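Local coordinates for T cell receptor mu chain (Monodelphis domestica, PDB 7L15), which forms the mu chain of the marsupial gamma mu T cell receptor, probably contributing to antigen recognition through its immunoglobulin V domain, at residues A[73-81]-A[90-99]. Residues are numbered along the deposited sequence; the frame is centred on the assembly and turned at random.
Sequences TEGRITSSR and LQIEDLGLRD
The guanidinium of R76 is ringed at its edge by acceptors: the carboxylate of D99 lies end-on beyond NH1 and NH2, the carbonyl O of E93 lies near the plane beside NH1, and E74 OE1 meets NE. The CG2 methyl of I92 comes at NH1 obliquely. This is the arginine-aspartate salt bridge familiar from immunoglobulin V domains, worked out here in a T cell receptor mu chain, and it ties the turn E74 to I77, just before strand 77-82, to the 3-10 segment 97-99. The two carboxylate oxygens are gripped separately. R76 NH2 reaches the syn lone pair of D99 OD1 at 2.8 Å, whereas NH1 meets OD2 at 3.1 Å from 34° out of the carboxylate plane, the two flat groups being turned 43° apart. Extended from CG to NE, the arginine chain passes alongside E93 O, to which NH1 gives a second bond of 3.2 Å. With the bond from NE to E74, this fixes the rotation of the group and probably favours an ionised D99.

Next to the salt bridge, strands 77-82 and 87-92 pair as an antiparallel hairpin, T78 and Q91 forming the hydrogen-bonded pair. Toward the sandwich interior, I77 and I92 lie side by side, CG1 to CG1 3.9 Å, I92 also packing on L32 of the adjacent strand 32-39 and I77 on T63 of strand 60-65. On the other face a water joins T78 OG1, Q91 NE2 and R76 O. D99 OD2 has one further donor: G96 N, 2.8 Å away on its anti lone pair, with an N-H...O angle of 171°.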
loop_
_atom_site.group_PDB
_atom_site.type_symbol
_atom_site.label_atom_id
_atom_site.label_comp_id
_atom_site.label_asym_id
_atom_site.label_seq_id
_atom_site.Cartn_x
_atom_site.Cartn_y
_atom_site.Cartn_z
ATOM N N THR A 73 -4.289 4.016 -19.528
ATOM C CA THR A 73 -3.544 2.819 -19.195
ATOM C C THR A 73 -4.336 1.551 -19.530
ATOM O O THR A 73 -3.733 0.517 -19.819
ATOM C CB THR A 73 -3.160 2.920 -17.706
ATOM O OG1 THR A 73 -2.010 2.113 -17.425
ATOM C CG2 THR A 73 -4.307 2.514 -16.829
ATOM N N GLU A 74 -5.673 1.618 -19.534
ATOM C CA GLU A 74 -6.533 0.469 -19.809
ATOM C C GLU A 74 -7.772 0.924 -20.572
ATOM O O GLU A 74 -8.202 2.071 -20.459
ATOM C CB GLU A 74 -7.010 -0.228 -18.524
ATOM C CG GLU A 74 -5.963 -0.700 -17.539
ATOM C CD GLU A 74 -6.617 -1.309 -16.292
ATOM O OE1 GLU A 74 -7.665 -1.970 -16.441
ATOM O OE2 GLU A 74 -6.107 -1.113 -15.168
ATOM N N GLY A 75 -8.395 -0.014 -21.290
ATOM C CA GLY A 75 -9.611 0.313 -22.025
ATOM C C GLY A 75 -10.747 0.827 -21.154
ATOM O O GLY A 75 -11.495 1.722 -21.558
ATOM N N ARG A 76 -10.908 0.262 -19.957
ATOM C CA ARG A 76 -12.013 0.645 -19.082
ATOM C C ARG A 76 -11.835 2.042 -18.448
ATOM O O ARG A 76 -12.773 2.527 -17.797
ATOM C CB ARG A 76 -12.210 -0.420 -17.997
ATOM C CG ARG A 76 -11.047 -0.547 -17.014
ATOM C CD ARG A 76 -11.114 -1.805 -16.118
ATOM N NE ARG A 76 -9.998 -1.732 -15.175
ATOM C CZ ARG A 76 -10.086 -1.355 -13.901
ATOM N NH1 ARG A 76 -11.262 -1.054 -13.357
ATOM N NH2 ARG A 76 -8.983 -1.290 -13.166
ATOM N N ILE A 77 -10.698 2.710 -18.663
ATOM C CA ILE A 77 -10.366 4.007 -18.066
ATOM C C ILE A 77 -10.383 5.086 -19.145
ATOM O O ILE A 77 -9.748 4.925 -20.195
ATOM C CB ILE A 77 -8.980 3.960 -17.405
ATOM C CG1 ILE A 77 -8.944 2.888 -16.306
ATOM C CG2 ILE A 77 -8.549 5.374 -16.908
ATOM C CD1 ILE A 77 -7.661 2.854 -15.508
ATOM N N THR A 78 -11.091 6.190 -18.895
ATOM C CA THR A 78 -11.099 7.306 -19.843
ATOM C C THR A 78 -11.208 8.627 -19.086
ATOM O O THR A 78 -11.588 8.675 -17.915
ATOM C CB THR A 78 -12.245 7.216 -20.876
ATOM O OG1 THR A 78 -13.492 7.091 -20.195
ATOM C CG2 THR A 78 -12.087 6.013 -21.828
ATOM N N SER A 79 -10.871 9.709 -19.776
ATOM C CA SER A 79 -11.026 11.041 -19.222
ATOM C C SER A 79 -11.614 11.953 -20.292
ATOM O O SER A 79 -11.597 11.637 -21.478
ATOM C CB SER A 79 -9.694 11.585 -18.703
ATOM O OG SER A 79 -8.711 11.495 -19.710
ATOM N N SER A 80 -12.160 13.083 -19.862
ATOM C CA SER A 80 -12.791 14.001 -20.800
ATOM C C SER A 80 -12.814 15.386 -20.172
ATOM O O SER A 80 -12.513 15.555 -18.984
ATOM C CB SER A 80 -14.203 13.536 -21.165
ATOM O OG SER A 80 -14.995 13.407 -19.998
ATOM N N ARG A 81 -13.216 16.367 -20.984
ATOM C CA ARG A 81 -13.094 17.786 -20.677
ATOM C C ARG A 81 -14.409 18.523 -20.894
ATOM O O ARG A 81 -15.143 18.238 -21.845
ATOM C CB ARG A 81 -12.034 18.428 -21.556
ATOM C CG ARG A 81 -10.839 18.908 -20.801
ATOM C CD ARG A 81 -9.671 19.173 -21.726
ATOM N NE ARG A 81 -9.925 20.267 -22.653
ATOM C CZ ARG A 81 -9.001 21.148 -23.033
ATOM N NH1 ARG A 81 -7.774 21.066 -22.541
ATOM N NH2 ARG A 81 -9.303 22.112 -23.897
ATOM N N LEU A 90 -12.907 11.831 -14.901
ATOM C CA LEU A 90 -12.339 10.498 -14.970
ATOM C C LEU A 90 -13.478 9.494 -14.976
ATOM O O LEU A 90 -14.463 9.650 -14.248
ATOM C CB LEU A 90 -11.401 10.238 -13.792
ATOM C CG LEU A 90 -10.926 8.804 -13.569
ATOM C CD1 LEU A 90 -9.954 8.425 -14.640
ATOM C CD2 LEU A 90 -10.260 8.642 -12.203
ATOM N N GLN A 91 -13.359 8.470 -15.802
ATOM C CA GLN A 91 -14.324 7.386 -15.760
ATOM C C GLN A 91 -13.594 6.059 -15.756
ATOM O O GLN A 91 -12.740 5.818 -16.610
ATOM C CB GLN A 91 -15.297 7.435 -16.930
ATOM C CG GLN A 91 -16.147 6.187 -16.962
ATOM C CD GLN A 91 -17.169 6.182 -18.079
ATOM O OE1 GLN A 91 -18.247 6.776 -17.949
ATOM N NE2 GLN A 91 -16.843 5.500 -19.182
ATOM N N ILE A 92 -13.919 5.210 -14.783
ATOM C CA ILE A 92 -13.347 3.881 -14.691
ATOM C C ILE A 92 -14.501 2.911 -14.547
ATOM O O ILE A 92 -15.189 2.890 -13.514
ATOM C CB ILE A 92 -12.356 3.731 -13.534
ATOM C CG1 ILE A 92 -11.186 4.689 -13.720
ATOM C CG2 ILE A 92 -11.800 2.317 -13.507
ATOM C CD1 ILE A 92 -10.068 4.486 -12.701
ATOM N N GLU A 93 -14.729 2.127 -15.584
ATOM C CA GLU A 93 -15.771 1.123 -15.550
ATOM C C GLU A 93 -15.253 -0.118 -14.867
ATOM O O GLU A 93 -14.043 -0.353 -14.796
ATOM C CB GLU A 93 -16.229 0.779 -16.959
ATOM C CG GLU A 93 -16.649 1.989 -17.731
ATOM C CD GLU A 93 -17.640 1.652 -18.804
ATOM O OE1 GLU A 93 -17.316 1.887 -19.981
ATOM O OE2 GLU A 93 -18.736 1.141 -18.469
ATOM N N ASP A 94 -16.198 -0.916 -14.360
ATOM C CA ASP A 94 -15.924 -2.254 -13.839
ATOM C C ASP A 94 -14.926 -2.215 -12.682
ATOM O O ASP A 94 -13.922 -2.933 -12.674
ATOM C CB ASP A 94 -15.445 -3.196 -14.952
ATOM C CG ASP A 94 -15.548 -4.662 -14.547
ATOM O OD1 ASP A 94 -16.204 -4.932 -13.524
ATOM O OD2 ASP A 94 -14.980 -5.541 -15.232
ATOM N N LEU A 95 -15.222 -1.373 -11.688
ATOM C CA LEU A 95 -14.342 -1.232 -10.535
ATOM C C LEU A 95 -14.127 -2.568 -9.836
ATOM O O LEU A 95 -15.046 -3.384 -9.708
ATOM C CB LEU A 95 -14.929 -0.240 -9.531
ATOM C CG LEU A 95 -14.929 1.252 -9.846
ATOM C CD1 LEU A 95 -15.727 1.981 -8.767
ATOM C CD2 LEU A 95 -13.501 1.751 -9.898
ATOM N N GLY A 96 -12.901 -2.770 -9.353
ATOM C CA GLY A 96 -12.589 -3.885 -8.486
ATOM C C GLY A 96 -11.776 -3.400 -7.300
ATOM O O GLY A 96 -11.474 -2.206 -7.173
ATOM N N LEU A 97 -11.416 -4.360 -6.444
ATOM C CA LEU A 97 -10.728 -4.033 -5.198
ATOM C C LEU A 97 -9.414 -3.305 -5.438
ATOM O O LEU A 97 -9.021 -2.457 -4.628
ATOM C CB LEU A 97 -10.466 -5.307 -4.401
ATOM C CG LEU A 97 -11.722 -6.123 -4.086
ATOM C CD1 LEU A 97 -11.344 -7.325 -3.236
ATOM C CD2 LEU A 97 -12.808 -5.280 -3.403
ATOM N N ARG A 98 -8.716 -3.625 -6.532
ATOM C CA ARG A 98 -7.444 -2.967 -6.803
ATOM C C ARG A 98 -7.601 -1.499 -7.173
ATOM O O ARG A 98 -6.602 -0.778 -7.181
ATOM C CB ARG A 98 -6.690 -3.708 -7.913
ATOM C CG ARG A 98 -5.779 -4.844 -7.421
ATOM C CD ARG A 98 -6.185 -6.202 -8.005
ATOM N NE ARG A 98 -6.554 -6.130 -9.423
ATOM C CZ ARG A 98 -7.173 -7.104 -10.091
ATOM N NH1 ARG A 98 -7.471 -6.946 -11.375
ATOM N NH2 ARG A 98 -7.501 -8.235 -9.476
ATOM N N ASP A 99 -8.816 -1.024 -7.459
ATOM C CA ASP A 99 -8.985 0.382 -7.810
ATOM C C ASP A 99 -9.115 1.308 -6.605
ATOM O O ASP A 99 -9.266 2.517 -6.812
ATOM C CB ASP A 99 -10.207 0.546 -8.708
ATOM C CG ASP A 99 -10.060 -0.212 -10.020
ATOM O OD1 ASP A 99 -9.057 0.033 -10.733
ATOM O OD2 ASP A 99 -10.916 -1.072 -10.310
HETATM O O HOH W 1 -14.218 4.637 -19.340
#